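Local coordinates for aspartate semialdehyde dehydrogenase (Francisella tularensis subsp. tularensis, PDB 4WOJ), which probably catalyses the NADPH-dependent reductive dephosphorylation of L-aspartyl-4-phosphate to L-aspartate-semialdehyde, a step on the way to lysine, methionine and threonine, at residues Asp73-Thr84 / Trp96-Leu107; Thr114-His122 / Ser147-Lys155. One frame throughout, in Å; residues are numbered along the deposited sequence.

From the N terminus, the chain first runs through the strands that start the parallel sheet and reaches contact 1. Here strand 74-77, helix 81-93 and strand 99-102 form one unit, closed when 96-107 comes back beside 73-84. The chain next enters strand 113-116, the last strand at one end of the same sheet, and contact 2 opens as it turns into helix 118-130. That loop, taking in strand 135-138, closes at 147-155. The contacts follow in series, without nesting or crossing, their centres about 22 Å apart. Contact 1 lies within the nucleotide-binding domain; contact 2 joins the turn after strand 113-116 to the end of helix 141-149 and helix 151-154, in the dimerisation-domain region.

Contact 1: Asp73-Thr84 / Trp96-Leu107; sequences DILLSCQGGEYT and WQGFWIDAASTL
Leu-75 CD1 sits over one face of the Trp-96 indole, 4.0 Å from the centroid of its six-membered ring, a CH-pi contact. Gly-98 N lies over the opposite face, 3.6 Å above the Trp-96 ring plane. The backbone N of Ile-74 lies at the edge of that indole, whose NE1 bonds to Met-72 O. Leu-75 CD1 also meets the edge of Trp-100 (4.2 Å to CZ3), so one methyl serves both tryptophans. Further along the Trp-100 edge, near its plane, come Tyr-83 CE2 and Thr-84 OG1, and His-88 makes an edge-to-face pair with this ring. With CG anti to the backbone N (chi1 176°), the Trp-100 indole runs along its strand to Asp-102, where NE1 donates to OD2 from above the carboxylate plane (3.0 Å). Thr-84 OG1 lies 2.7 Å from the same Asp-102 OD2, but its proton could also go to Gly-80 O. The other oxygen, Asp-102 OD1, accepts from Ala-104 N, an Asx turn; on the neighbouring strand Ser-77 OG accepts from Gln-79 N in an ST turn. Strands 74-77 and 99-102 are the parallel pair of a beta-alpha-beta crossover through helix 81-93 in the Rossmann-like NAD-binding domain. Five backbone bonds join the segments, from Phe-99 N to Asp-73 O through to Ala-103 N to Ser-77 O; the straightest, Ile-101 N to Leu-75 O, has an N-H...O angle of 174°. On the face away from the tryptophans, Ile-74 CG2 touches Ile-101 CD1 at 3.8 Å, and Leu-76 CG packs on Ile-101 CG2. Helix 354-369 covers this side, with Ile-368 against Ile-74 and Phe-99. At the start of helix 81-93, Ala-104 CB comes within 3.4 Å of Gly-81 N.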
# COMPACT_ATOMS: atom_id res chain seq x y z
N ASP B 73 32.35 25.67 10.98
CA ASP B 73 31.30 26.51 11.52
C ASP B 73 29.95 25.78 11.57
O ASP B 73 29.08 26.07 12.42
CB ASP B 73 31.18 27.75 10.66
CG ASP B 73 32.38 28.65 10.78
OD1 ASP B 73 32.51 29.26 11.86
OD2 ASP B 73 33.21 28.71 9.82
N ILE B 74 29.80 24.84 10.64
CA ILE B 74 28.59 24.11 10.41
C ILE B 74 28.95 22.72 9.90
O ILE B 74 29.75 22.58 8.98
CB ILE B 74 27.70 24.79 9.34
CG1 ILE B 74 27.32 26.21 9.75
CG2 ILE B 74 26.43 23.96 9.08
CD1 ILE B 74 26.39 26.91 8.76
N LEU B 75 28.31 21.71 10.48
CA LEU B 75 28.46 20.34 10.01
C LEU B 75 27.10 19.81 9.59
O LEU B 75 26.09 20.12 10.21
CB LEU B 75 29.04 19.46 11.10
CG LEU B 75 30.45 19.86 11.58
CD1 LEU B 75 30.77 19.12 12.86
CD2 LEU B 75 31.49 19.57 10.50
N LEU B 76 27.09 19.03 8.51
CA LEU B 76 25.86 18.51 7.96
C LEU B 76 25.97 17.00 7.72
O LEU B 76 26.70 16.54 6.82
CB LEU B 76 25.51 19.25 6.67
CG LEU B 76 24.06 19.15 6.24
CD1 LEU B 76 23.75 20.32 5.32
CD2 LEU B 76 23.77 17.81 5.57
N SER B 77 25.22 16.23 8.52
CA SER B 77 25.37 14.77 8.52
C SER B 77 24.18 14.06 7.89
O SER B 77 23.05 14.30 8.27
CB SER B 77 25.58 14.23 9.94
OG SER B 77 25.80 12.82 9.89
N CYS B 78 24.46 13.21 6.91
CA CYS B 78 23.53 12.21 6.43
C CYS B 78 24.05 10.83 6.85
O CYS B 78 23.68 9.81 6.26
CB CYS B 78 23.44 12.26 4.91
SG CYS B 78 22.95 13.87 4.27
N GLN B 79 24.88 10.81 7.88
CA GLN B 79 25.62 9.60 8.19
C GLN B 79 24.73 8.55 8.83
O GLN B 79 24.75 7.39 8.43
CB GLN B 79 26.81 9.91 9.11
CG GLN B 79 27.82 8.77 9.24
CD GLN B 79 28.30 8.27 7.90
OE1 GLN B 79 28.88 9.02 7.13
NE2 GLN B 79 28.07 7.00 7.62
N GLY B 80 23.95 8.97 9.81
CA GLY B 80 23.11 8.06 10.58
C GLY B 80 23.18 8.35 12.06
O GLY B 80 24.02 9.13 12.52
N GLY B 81 22.27 7.72 12.80
CA GLY B 81 22.18 7.86 14.24
C GLY B 81 23.31 7.22 15.03
O GLY B 81 23.68 7.73 16.09
N GLU B 82 23.88 6.12 14.53
CA GLU B 82 25.07 5.52 15.20
C GLU B 82 26.21 6.53 15.23
O GLU B 82 26.95 6.61 16.21
CB GLU B 82 25.56 4.22 14.53
CG GLU B 82 24.59 3.04 14.61
CD GLU B 82 25.32 1.70 14.67
OE1 GLU B 82 25.67 1.16 13.59
OE2 GLU B 82 25.55 1.18 15.79
N TYR B 83 26.32 7.30 14.16
CA TYR B 83 27.38 8.29 14.02
C TYR B 83 27.06 9.51 14.82
O TYR B 83 27.94 10.10 15.43
CB TYR B 83 27.58 8.66 12.55
CG TYR B 83 28.65 9.72 12.33
CD1 TYR B 83 29.98 9.37 12.17
CD2 TYR B 83 28.33 11.07 12.25
CE1 TYR B 83 30.96 10.33 11.94
CE2 TYR B 83 29.30 12.04 12.04
CZ TYR B 83 30.61 11.67 11.88
OH TYR B 83 31.58 12.62 11.66
N THR B 84 25.82 9.94 14.79
CA THR B 84 25.44 11.09 15.59
C THR B 84 25.64 10.76 17.06
O THR B 84 26.02 11.60 17.85
CB THR B 84 23.97 11.48 15.36
OG1 THR B 84 23.76 11.70 13.96
CG2 THR B 84 23.62 12.74 16.14
N TRP B 96 32.67 22.84 21.18
CA TRP B 96 32.24 23.32 19.85
C TRP B 96 30.81 23.88 19.87
O TRP B 96 29.91 23.16 20.20
CB TRP B 96 32.29 22.16 18.85
CG TRP B 96 31.95 22.50 17.43
CD1 TRP B 96 32.69 23.26 16.58
CD2 TRP B 96 30.80 22.05 16.67
NE1 TRP B 96 32.08 23.32 15.34
CE2 TRP B 96 30.92 22.60 15.38
CE3 TRP B 96 29.69 21.25 16.97
CZ2 TRP B 96 29.96 22.37 14.37
CZ3 TRP B 96 28.74 21.02 15.97
CH2 TRP B 96 28.89 21.58 14.68
N GLN B 97 30.63 25.15 19.49
CA GLN B 97 29.29 25.78 19.47
C GLN B 97 28.72 26.08 18.07
O GLN B 97 27.91 27.01 17.91
CB GLN B 97 29.30 27.06 20.26
CG GLN B 97 29.39 26.87 21.76
CD GLN B 97 29.84 28.16 22.41
OE1 GLN B 97 29.45 29.24 21.98
NE2 GLN B 97 30.70 28.05 23.42
N GLY B 98 29.10 25.29 17.08
CA GLY B 98 28.59 25.46 15.74
C GLY B 98 27.28 24.73 15.48
O GLY B 98 26.78 23.98 16.31
N PHE B 99 26.74 24.97 14.29
CA PHE B 99 25.47 24.39 13.88
C PHE B 99 25.60 22.96 13.39
O PHE B 99 26.43 22.64 12.54
CB PHE B 99 24.82 25.21 12.78
CG PHE B 99 24.49 26.61 13.19
CD1 PHE B 99 25.42 27.62 13.01
CD2 PHE B 99 23.25 26.91 13.67
CE1 PHE B 99 25.12 28.93 13.34
CE2 PHE B 99 22.93 28.21 14.00
CZ PHE B 99 23.86 29.22 13.84
N TRP B 100 24.75 22.12 13.95
CA TRP B 100 24.70 20.71 13.59
C TRP B 100 23.37 20.51 12.88
O TRP B 100 22.29 20.62 13.49
CB TRP B 100 24.78 19.87 14.86
CG TRP B 100 24.63 18.43 14.67
CD1 TRP B 100 23.49 17.72 14.73
CD2 TRP B 100 25.68 17.48 14.42
NE1 TRP B 100 23.75 16.39 14.52
CE2 TRP B 100 25.09 16.21 14.34
CE3 TRP B 100 27.07 17.59 14.27
CZ2 TRP B 100 25.83 15.05 14.09
CZ3 TRP B 100 27.81 16.42 14.04
CH2 TRP B 100 27.19 15.18 13.95
N ILE B 101 23.45 20.25 11.58
CA ILE B 101 22.28 19.93 10.78
C ILE B 101 22.34 18.43 10.55
O ILE B 101 23.35 17.91 10.11
CB ILE B 101 22.27 20.72 9.45
CG1 ILE B 101 22.16 22.22 9.72
CG2 ILE B 101 21.09 20.32 8.59
CD1 ILE B 101 22.72 23.08 8.60
N ASP B 102 21.26 17.72 10.85
CA ASP B 102 21.29 16.26 10.83
C ASP B 102 20.04 15.64 10.23
O ASP B 102 18.92 16.09 10.54
CB ASP B 102 21.41 15.77 12.27
CG ASP B 102 21.92 14.33 12.37
OD1 ASP B 102 21.90 13.58 11.34
OD2 ASP B 102 22.32 13.97 13.50
N ALA B 103 20.25 14.57 9.47
CA ALA B 103 19.13 13.73 8.94
C ALA B 103 18.62 12.67 9.92
O ALA B 103 17.40 12.38 9.98
CB ALA B 103 19.51 13.05 7.64
N ALA B 104 19.53 12.11 10.70
CA ALA B 104 19.19 11.04 11.61
C ALA B 104 18.20 11.54 12.66
O ALA B 104 18.02 12.73 12.85
CB ALA B 104 20.44 10.49 12.27
N SER B 105 17.52 10.60 13.32
CA SER B 105 16.39 10.92 14.20
C SER B 105 16.72 11.11 15.65
O SER B 105 15.85 11.47 16.47
CB SER B 105 15.40 9.78 14.11
OG SER B 105 16.06 8.58 14.41
N THR B 106 17.99 10.87 15.96
CA THR B 106 18.49 10.78 17.32
C THR B 106 18.10 12.00 18.14
O THR B 106 17.57 11.90 19.25
CB THR B 106 20.01 10.71 17.28
OG1 THR B 106 20.43 9.86 16.19
CG2 THR B 106 20.56 10.18 18.55
N LEU B 107 18.38 13.16 17.57
CA LEU B 107 18.17 14.41 18.28
C LEU B 107 16.80 15.05 18.08
O LEU B 107 16.57 16.10 18.64
CB LEU B 107 19.27 15.40 17.86
CG LEU B 107 20.69 14.95 18.22
CD1 LEU B 107 21.77 15.76 17.52
CD2 LEU B 107 20.91 14.97 19.73

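Contact 2: Thr114-His122 / Ser147-Lys155; sequences TLVLDPLNH and SLAIAGLLK
Leu-120 reaches between the end of helix 141-149 and helix 151-154 with both branches at work. Its CD1 presses on Ser-147 CB at 3.5 Å, the closest approach between the two segments, while CD2 lies against Ala-151 CB. Leu-120 CD2 also meets Lys-155 CG at 4.0 Å. Beside it, Leu-117 has its CG anti to the backbone N (chi1 -174°), which turns the branched end toward helix 141-149: CD2 meets Ser-147 CB, and CD1 meets Leu-148 CD1 at 4.0 Å. Ser-147 CB is thus touched by two leucines, while its hydroxyl turns to Val-143 O within its own helix. The other methyl of Leu-148, CD2, rests on the Pro-119 ring, 3.9 Å from CG. This apolar cluster is the tight part; toward Leu-154 it thins, Leu-154 CD1 being 4.5 Å from Leu-120 CD1. The outer side is polar and bridged. Lys-155, extended beyond CG, crosses Leu-120 at a slant, its CE coming to the carbonyl of Pro-119, where a water donates to Pro-119 O (3.1 Å) and accepts from Lys-155 NZ (3.2 Å). The same ammonium also bonds to Gly-300 O. Leu-117, at the N-cap position of helix 118-130, takes Leu-120 N and Asn-121 N on opposite faces of its carbonyl plane. The contact joins the Rossmann-like NAD-binding domain to the dimerisation-domain region, with the Leu-148 side chain about 10 Å from that of Cys-141, the predicted acyl-thioester residue. Helix 242-255 touches Ser-147 through Leu-251, Trp-355 of helix 354-369 packs on Leu-148, and behind the turn strand 113-116 pairs with strand 135-138, which places the contact between the end of the parallel sheet and the helices that follow helix 118-130 in the chain.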
# COMPACT_ATOMS: atom_id res chain seq x y z
N THR B 114 15.56 21.80 16.92
CA THR B 114 14.47 22.31 16.09
C THR B 114 14.34 21.39 14.88
O THR B 114 15.35 21.03 14.24
CB THR B 114 14.72 23.75 15.63
OG1 THR B 114 15.05 24.58 16.76
CG2 THR B 114 13.50 24.32 14.95
N LEU B 115 13.12 20.93 14.63
CA LEU B 115 12.83 20.07 13.48
C LEU B 115 12.67 21.01 12.30
O LEU B 115 11.97 22.03 12.46
CB LEU B 115 11.56 19.24 13.66
CG LEU B 115 11.68 17.97 14.51
CD1 LEU B 115 10.32 17.34 14.80
CD2 LEU B 115 12.55 16.95 13.82
N VAL B 116 13.30 20.69 11.16
CA VAL B 116 13.24 21.61 10.02
C VAL B 116 12.33 21.17 8.87
O VAL B 116 12.48 20.09 8.29
CB VAL B 116 14.64 21.96 9.43
CG1 VAL B 116 15.50 22.64 10.49
CG2 VAL B 116 15.36 20.74 8.89
N LEU B 117 11.39 22.04 8.53
CA LEU B 117 10.59 21.89 7.32
C LEU B 117 10.06 23.29 6.99
O LEU B 117 8.92 23.67 7.33
CB LEU B 117 9.48 20.88 7.51
CG LEU B 117 8.65 20.51 6.28
CD1 LEU B 117 9.48 19.82 5.24
CD2 LEU B 117 7.51 19.59 6.71
N ASP B 118 10.91 24.06 6.33
CA ASP B 118 10.77 25.51 6.32
C ASP B 118 9.54 26.04 5.56
O ASP B 118 9.09 27.13 5.85
CB ASP B 118 12.03 26.18 5.77
CG ASP B 118 12.20 25.94 4.28
OD1 ASP B 118 12.75 24.88 3.92
OD2 ASP B 118 11.74 26.78 3.49
N PRO B 119 8.99 25.29 4.60
CA PRO B 119 7.71 25.78 4.07
C PRO B 119 6.59 25.78 5.12
O PRO B 119 5.50 26.28 4.87
CB PRO B 119 7.39 24.79 2.95
CG PRO B 119 8.71 24.27 2.55
CD PRO B 119 9.43 24.11 3.85
N LEU B 120 6.85 25.18 6.28
CA LEU B 120 5.85 25.19 7.39
C LEU B 120 6.30 25.90 8.66
O LEU B 120 5.49 26.45 9.38
CB LEU B 120 5.41 23.75 7.70
CG LEU B 120 4.27 23.22 6.81
CD1 LEU B 120 4.03 21.75 7.08
CD2 LEU B 120 2.99 24.00 7.09
N ASN B 121 7.60 25.90 8.95
CA ASN B 121 8.07 26.45 10.21
C ASN B 121 9.31 27.26 10.01
O ASN B 121 10.19 27.29 10.86
CB ASN B 121 8.39 25.35 11.21
CG ASN B 121 9.56 24.49 10.78
OD1 ASN B 121 9.96 24.50 9.62
ND2 ASN B 121 10.11 23.74 11.71
N HIS B 122 9.41 27.94 8.88
CA HIS B 122 10.52 28.83 8.68
C HIS B 122 10.66 29.88 9.82
O HIS B 122 11.77 30.08 10.37
CB HIS B 122 10.33 29.57 7.39
CG HIS B 122 11.57 30.19 6.86
ND1 HIS B 122 11.83 30.27 5.51
CD2 HIS B 122 12.62 30.76 7.49
CE1 HIS B 122 12.99 30.89 5.33
NE2 HIS B 122 13.48 31.21 6.51
N SER B 147 2.92 16.51 5.58
CA SER B 147 2.70 17.86 6.03
C SER B 147 2.73 18.80 4.86
O SER B 147 1.90 19.71 4.77
CB SER B 147 3.78 18.27 7.03
OG SER B 147 3.79 17.38 8.13
N LEU B 148 3.69 18.60 3.96
CA LEU B 148 3.77 19.38 2.71
C LEU B 148 2.53 19.20 1.82
O LEU B 148 2.09 20.14 1.18
CB LEU B 148 5.04 19.03 1.89
CG LEU B 148 6.38 19.47 2.48
CD1 LEU B 148 7.55 18.71 1.86
CD2 LEU B 148 6.58 20.96 2.30
N ALA B 149 2.01 17.99 1.73
CA ALA B 149 0.88 17.75 0.85
C ALA B 149 -0.39 18.48 1.34
O ALA B 149 -1.10 19.12 0.57
CB ALA B 149 0.62 16.27 0.75
N ILE B 150 -0.67 18.40 2.64
CA ILE B 150 -1.84 19.09 3.20
C ILE B 150 -1.45 20.36 3.98
O ILE B 150 -2.17 20.81 4.87
CB ILE B 150 -2.67 18.15 4.08
CG1 ILE B 150 -1.81 17.50 5.15
CG2 ILE B 150 -3.29 17.08 3.20
CD1 ILE B 150 -2.60 16.74 6.19
N ALA B 151 -0.31 20.94 3.60
CA ALA B 151 0.18 22.14 4.24
C ALA B 151 -0.86 23.27 4.30
O ALA B 151 -0.91 24.01 5.26
CB ALA B 151 1.43 22.63 3.53
N GLY B 152 -1.66 23.38 3.24
CA GLY B 152 -2.58 24.49 3.07
C GLY B 152 -3.76 24.38 4.01
O GLY B 152 -4.40 25.36 4.28
N LEU B 153 -4.04 23.19 4.49
CA LEU B 153 -4.99 22.97 5.57
C LEU B 153 -4.34 23.16 6.97
O LEU B 153 -4.96 23.68 7.90
CB LEU B 153 -5.61 21.58 5.42
CG LEU B 153 -6.42 21.36 4.12
CD1 LEU B 153 -6.71 19.90 3.89
CD2 LEU B 153 -7.74 22.11 4.15
N LEU B 154 -3.07 22.78 7.10
CA LEU B 154 -2.41 22.84 8.41
C LEU B 154 -2.12 24.27 8.83
O LEU B 154 -2.32 24.65 9.98
CB LEU B 154 -1.13 22.05 8.42
CG LEU B 154 -1.31 20.57 8.09
CD1 LEU B 154 -0.03 19.98 7.53
CD2 LEU B 154 -1.76 19.80 9.31
N LYS B 155 -1.70 25.09 7.87
CA LYS B 155 -1.45 26.50 8.11
C LYS B 155 -2.69 27.20 8.66
O LYS B 155 -2.60 28.04 9.51
CB LYS B 155 -1.05 27.19 6.82
CG LYS B 155 0.30 26.80 6.25
CD LYS B 155 0.40 27.33 4.82
CE LYS B 155 1.83 27.29 4.30
NZ LYS B 155 1.98 28.23 3.15
O HOH W 1 4.95 27.54 2.12